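Long-range contact in protein her-1 (Caenorhabditis elegans, PDB 1SZH), which dictates male development, probably acting directly in cell signalling during sex determination, and inhibits the function of tra-2a: residues A[68-82]-A[119-133]. The protein carries 2 engineered substitutions. Sequence-based numbering, arbitrary orientation.
Sequences INLDDSVCCSVFGND and DNVLYKCFEKCRSLR. With ACT (acetate ion), chain D.
Asp72 OD2 is gripped by three donors: Arg130 NE, 2.9 Å away, and two waters. The arginine reaches OD2 from above the carboxylate plane, although OD2 lies close to the plane of the Arg130 guanidinium, and the N-H points almost straight at it (161°). On the other oxygen, Asp72 OD1 uses its syn lone pair to take Arg133 NE at 2.8 Å. One water ties Asp72 OD2 to Arg130 NH2 and Asn69 N, the other to Arg133 NH2 and Arg130 O. Bends at chi2 and chi3 bring one face of the Arg133 guanidinium against Asn69, whose CB lies 3.5 Å from Arg133 NH2; the amide stacks on it with planes 23° apart. With an alanine in place of Arg133, Asp72 OD1 would probably be left without its charged mate and the Asn69 amide without the flat group it stacks on. Arg133 NH2 also holds an acetate, probably from the crystallisation liquor.

One turn on, the Cys75-Cys129 disulfide bonds the extended 3-10 helix 70-81 to helix 120-134. Beyond it Phe79 CZ presses on Phe126 CB at 3.5 Å, the two rings oblique, while Val78 CG2 meets Cys125 SG at 3.5 Å. Cys94 of helix 85-97 touches both phenylalanines. The two helices are thus joined by a covalent bond flanked by an apolar core and a buried carboxylate whose charge is probably balanced by two arginines, one of them shared with Glu127, whose OE1 pairs with Arg130 NH1.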
# COMPACT_ATOMS: atom_id res chain seq x y z
N ILE A 68 -1.90 -6.30 2.68
CA ILE A 68 -2.67 -5.12 3.08
C ILE A 68 -3.59 -4.77 1.93
O ILE A 68 -3.15 -4.70 0.77
CB ILE A 68 -1.79 -3.90 3.40
CG1 ILE A 68 -1.04 -4.16 4.71
CG2 ILE A 68 -2.68 -2.64 3.56
CD1 ILE A 68 -0.02 -3.10 5.04
N ASN A 69 -4.87 -4.57 2.23
CA ASN A 69 -5.84 -4.25 1.22
C ASN A 69 -5.45 -2.96 0.49
O ASN A 69 -5.13 -1.94 1.13
CB ASN A 69 -7.22 -4.09 1.86
CG ASN A 69 -8.35 -4.13 0.84
OD1 ASN A 69 -9.17 -5.08 0.82
ND2 ASN A 69 -8.42 -3.12 -0.00
N LEU A 70 -5.45 -2.99 -0.84
CA LEU A 70 -5.11 -1.80 -1.61
C LEU A 70 -5.90 -0.55 -1.23
O LEU A 70 -5.35 0.56 -1.24
CB LEU A 70 -5.28 -2.08 -3.11
CG LEU A 70 -4.89 -0.93 -4.05
CD1 LEU A 70 -3.41 -0.56 -3.89
CD2 LEU A 70 -5.18 -1.39 -5.49
N ASP A 71 -7.17 -0.72 -0.86
CA ASP A 71 -8.01 0.40 -0.49
C ASP A 71 -7.52 1.17 0.72
O ASP A 71 -7.85 2.34 0.88
CB ASP A 71 -9.46 -0.04 -0.22
CG ASP A 71 -10.13 -0.65 -1.43
OD1 ASP A 71 -9.92 -0.13 -2.55
OD2 ASP A 71 -10.87 -1.64 -1.26
N ASP A 72 -6.74 0.53 1.58
CA ASP A 72 -6.23 1.22 2.76
C ASP A 72 -5.26 2.36 2.41
O ASP A 72 -4.98 3.22 3.25
CB ASP A 72 -5.52 0.24 3.71
CG ASP A 72 -6.48 -0.72 4.41
OD1 ASP A 72 -7.69 -0.70 4.11
OD2 ASP A 72 -5.99 -1.52 5.25
N SER A 73 -4.77 2.40 1.17
CA SER A 73 -3.84 3.46 0.83
C SER A 73 -4.51 4.84 0.90
O SER A 73 -3.83 5.85 1.10
CB SER A 73 -3.24 3.24 -0.56
OG SER A 73 -4.24 3.25 -1.57
N VAL A 74 -5.83 4.88 0.79
CA VAL A 74 -6.52 6.18 0.86
C VAL A 74 -6.40 6.80 2.26
O VAL A 74 -6.50 8.01 2.43
CB VAL A 74 -8.01 6.03 0.48
CG1 VAL A 74 -8.16 5.35 -0.89
CG2 VAL A 74 -8.74 5.27 1.53
N CYS A 75 -6.14 5.97 3.26
CA CYS A 75 -6.01 6.44 4.64
C CYS A 75 -4.77 7.31 4.84
O CYS A 75 -4.67 8.11 5.78
CB CYS A 75 -5.95 5.25 5.58
SG CYS A 75 -7.41 4.19 5.53
N CYS A 76 -3.81 7.16 3.94
CA CYS A 76 -2.57 7.91 4.03
C CYS A 76 -2.76 9.44 4.00
O CYS A 76 -1.90 10.17 4.50
CB CYS A 76 -1.68 7.53 2.85
SG CYS A 76 -1.03 5.87 2.88
N SER A 77 -3.85 9.91 3.41
CA SER A 77 -4.11 11.33 3.30
C SER A 77 -4.13 12.03 4.64
O SER A 77 -3.89 13.24 4.72
CB SER A 77 -5.43 11.57 2.57
OG SER A 77 -5.32 11.11 1.24
N VAL A 78 -4.40 11.28 5.70
CA VAL A 78 -4.47 11.92 7.01
C VAL A 78 -3.17 12.55 7.48
O VAL A 78 -3.18 13.50 8.25
CB VAL A 78 -4.97 10.96 8.11
CG1 VAL A 78 -3.88 9.99 8.55
CG2 VAL A 78 -5.46 11.77 9.30
N PHE A 79 -2.04 12.04 7.01
CA PHE A 79 -0.77 12.58 7.47
C PHE A 79 -0.48 13.98 7.00
O PHE A 79 0.30 14.70 7.63
CB PHE A 79 0.35 11.63 7.08
CG PHE A 79 0.28 10.32 7.79
CD1 PHE A 79 -0.04 9.15 7.08
CD2 PHE A 79 0.46 10.26 9.17
CE1 PHE A 79 -0.17 7.94 7.76
CE2 PHE A 79 0.33 9.05 9.85
CZ PHE A 79 0.01 7.89 9.14
N GLY A 80 -1.15 14.38 5.92
CA GLY A 80 -0.95 15.71 5.38
C GLY A 80 -1.73 16.75 6.17
O GLY A 80 -1.61 17.95 5.89
N ASN A 81 -2.51 16.32 7.15
CA ASN A 81 -3.28 17.28 7.95
C ASN A 81 -2.31 18.05 8.81
O ASN A 81 -2.62 19.12 9.34
CB ASN A 81 -4.35 16.56 8.77
CG ASN A 81 -5.54 16.12 7.92
OD1 ASN A 81 -6.18 16.94 7.26
ND2 ASN A 81 -5.85 14.83 7.94
N ASP A 82 -1.11 17.48 8.96
CA ASP A 82 -0.05 18.14 9.69
C ASP A 82 0.44 19.08 8.59
O ASP A 82 1.30 18.72 7.78
CB ASP A 82 1.05 17.14 10.04
CG ASP A 82 2.19 17.77 10.80
OD1 ASP A 82 2.70 18.81 10.35
OD2 ASP A 82 2.57 17.22 11.86
N ASP A 119 3.65 12.87 15.50
CA ASP A 119 2.25 13.14 15.17
C ASP A 119 1.48 11.85 15.48
O ASP A 119 0.79 11.31 14.62
CB ASP A 119 2.10 13.49 13.69
CG ASP A 119 2.87 14.75 13.31
OD1 ASP A 119 2.59 15.82 13.90
OD2 ASP A 119 3.76 14.67 12.42
N ASN A 120 1.64 11.34 16.69
CA ASN A 120 0.98 10.10 17.08
C ASN A 120 -0.52 10.08 16.81
O ASN A 120 -1.07 9.04 16.40
CB ASN A 120 1.23 9.81 18.56
CG ASN A 120 0.60 8.53 19.00
OD1 ASN A 120 0.89 7.46 18.45
ND2 ASN A 120 -0.29 8.61 19.98
N VAL A 121 -1.18 11.21 17.03
CA VAL A 121 -2.63 11.31 16.80
C VAL A 121 -2.97 10.96 15.35
O VAL A 121 -3.97 10.29 15.09
CB VAL A 121 -3.14 12.73 17.10
CG1 VAL A 121 -4.62 12.86 16.70
CG2 VAL A 121 -3.00 13.03 18.58
N LEU A 122 -2.15 11.42 14.41
CA LEU A 122 -2.41 11.13 12.99
C LEU A 122 -2.21 9.65 12.66
O LEU A 122 -2.95 9.09 11.85
CB LEU A 122 -1.53 12.02 12.10
CG LEU A 122 -1.70 13.55 12.20
CD1 LEU A 122 -0.84 14.22 11.14
CD2 LEU A 122 -3.16 13.96 12.04
N TYR A 123 -1.21 9.01 13.28
CA TYR A 123 -0.98 7.58 13.07
C TYR A 123 -2.18 6.78 13.61
O TYR A 123 -2.62 5.79 13.00
CB TYR A 123 0.30 7.10 13.77
CG TYR A 123 0.57 5.65 13.53
CD1 TYR A 123 0.99 5.21 12.28
CD2 TYR A 123 0.37 4.69 14.53
CE1 TYR A 123 1.19 3.87 12.01
CE2 TYR A 123 0.57 3.33 14.27
CZ TYR A 123 0.98 2.93 13.01
OH TYR A 123 1.18 1.61 12.69
N LYS A 124 -2.72 7.20 14.75
CA LYS A 124 -3.87 6.49 15.30
C LYS A 124 -5.07 6.66 14.38
O LYS A 124 -5.86 5.73 14.22
CB LYS A 124 -4.19 7.01 16.71
CG LYS A 124 -3.15 6.61 17.73
CD LYS A 124 -3.52 7.09 19.14
CE LYS A 124 -2.49 6.61 20.17
NZ LYS A 124 -2.76 7.13 21.54
N CYS A 125 -5.21 7.83 13.77
CA CYS A 125 -6.32 8.06 12.84
C CYS A 125 -6.13 7.18 11.59
O CYS A 125 -7.08 6.61 11.07
CB CYS A 125 -6.36 9.52 12.44
SG CYS A 125 -7.68 9.97 11.33
N PHE A 126 -4.89 7.07 11.12
CA PHE A 126 -4.59 6.23 9.97
C PHE A 126 -5.03 4.79 10.29
O PHE A 126 -5.65 4.12 9.47
CB PHE A 126 -3.06 6.30 9.70
CG PHE A 126 -2.55 5.25 8.71
CD1 PHE A 126 -2.76 5.39 7.34
CD2 PHE A 126 -1.83 4.15 9.17
CE1 PHE A 126 -2.28 4.43 6.43
CE2 PHE A 126 -1.33 3.17 8.27
CZ PHE A 126 -1.55 3.31 6.90
N GLU A 127 -4.69 4.32 11.48
CA GLU A 127 -5.05 2.97 11.86
C GLU A 127 -6.57 2.84 11.99
O GLU A 127 -7.14 1.82 11.60
CB GLU A 127 -4.35 2.57 13.15
CG GLU A 127 -2.82 2.36 12.99
CD GLU A 127 -2.46 1.01 12.37
OE1 GLU A 127 -2.81 0.75 11.19
OE2 GLU A 127 -1.81 0.19 13.06
N LYS A 128 -7.22 3.87 12.52
CA LYS A 128 -8.68 3.83 12.66
C LYS A 128 -9.35 3.78 11.28
O LYS A 128 -10.33 3.06 11.05
CB LYS A 128 -9.16 5.04 13.47
CG LYS A 128 -10.68 5.10 13.70
CD LYS A 128 -10.97 6.17 14.75
CE LYS A 128 -12.39 6.06 15.29
NZ LYS A 128 -12.58 7.04 16.40
N CYS A 129 -8.83 4.55 10.33
CA CYS A 129 -9.34 4.54 8.98
C CYS A 129 -9.23 3.11 8.41
O CYS A 129 -10.16 2.64 7.76
CB CYS A 129 -8.52 5.53 8.13
SG CYS A 129 -8.89 5.63 6.39
N ARG A 130 -8.11 2.43 8.64
CA ARG A 130 -7.96 1.07 8.14
C ARG A 130 -9.00 0.14 8.78
O ARG A 130 -9.57 -0.71 8.09
CB ARG A 130 -6.56 0.53 8.41
CG ARG A 130 -5.44 1.23 7.59
CD ARG A 130 -4.10 0.51 7.85
NE ARG A 130 -4.15 -0.85 7.34
CZ ARG A 130 -3.60 -1.91 7.93
NH1 ARG A 130 -2.93 -1.77 9.07
NH2 ARG A 130 -3.73 -3.10 7.37
N SER A 131 -9.22 0.29 10.09
CA SER A 131 -10.21 -0.53 10.80
C SER A 131 -11.61 -0.29 10.24
O SER A 131 -12.36 -1.24 10.01
CB SER A 131 -10.19 -0.22 12.30
OG SER A 131 -9.01 -0.72 12.89
N LEU A 132 -11.98 0.98 10.02
CA LEU A 132 -13.31 1.28 9.47
C LEU A 132 -13.48 0.66 8.06
O LEU A 132 -14.56 0.15 7.73
CB LEU A 132 -13.53 2.79 9.40
CG LEU A 132 -13.88 3.48 10.73
CD1 LEU A 132 -14.12 4.95 10.44
CD2 LEU A 132 -15.13 2.85 11.35
N ARG A 133 -12.43 0.71 7.24
CA ARG A 133 -12.48 0.11 5.89
C ARG A 133 -12.75 -1.40 6.05
O ARG A 133 -13.61 -1.98 5.39
CB ARG A 133 -11.14 0.37 5.17
CG ARG A 133 -11.11 0.18 3.62
CD ARG A 133 -11.12 -1.29 3.18
NE ARG A 133 -10.11 -2.10 3.87
CZ ARG A 133 -10.21 -3.41 4.03
NH1 ARG A 133 -11.26 -4.07 3.53
NH2 ARG A 133 -9.29 -4.07 4.72
C ACT D . -9.85 -7.45 4.03
O ACT D . -10.97 -7.88 3.52
OXT ACT D . -9.63 -7.18 5.26
CH3 ACT D . -8.66 -7.20 3.17
O HOH W 1 -5.53 -4.21 5.00
O HOH W 2 -8.01 -2.50 6.76
O HOH W 3 2.26 13.42 9.85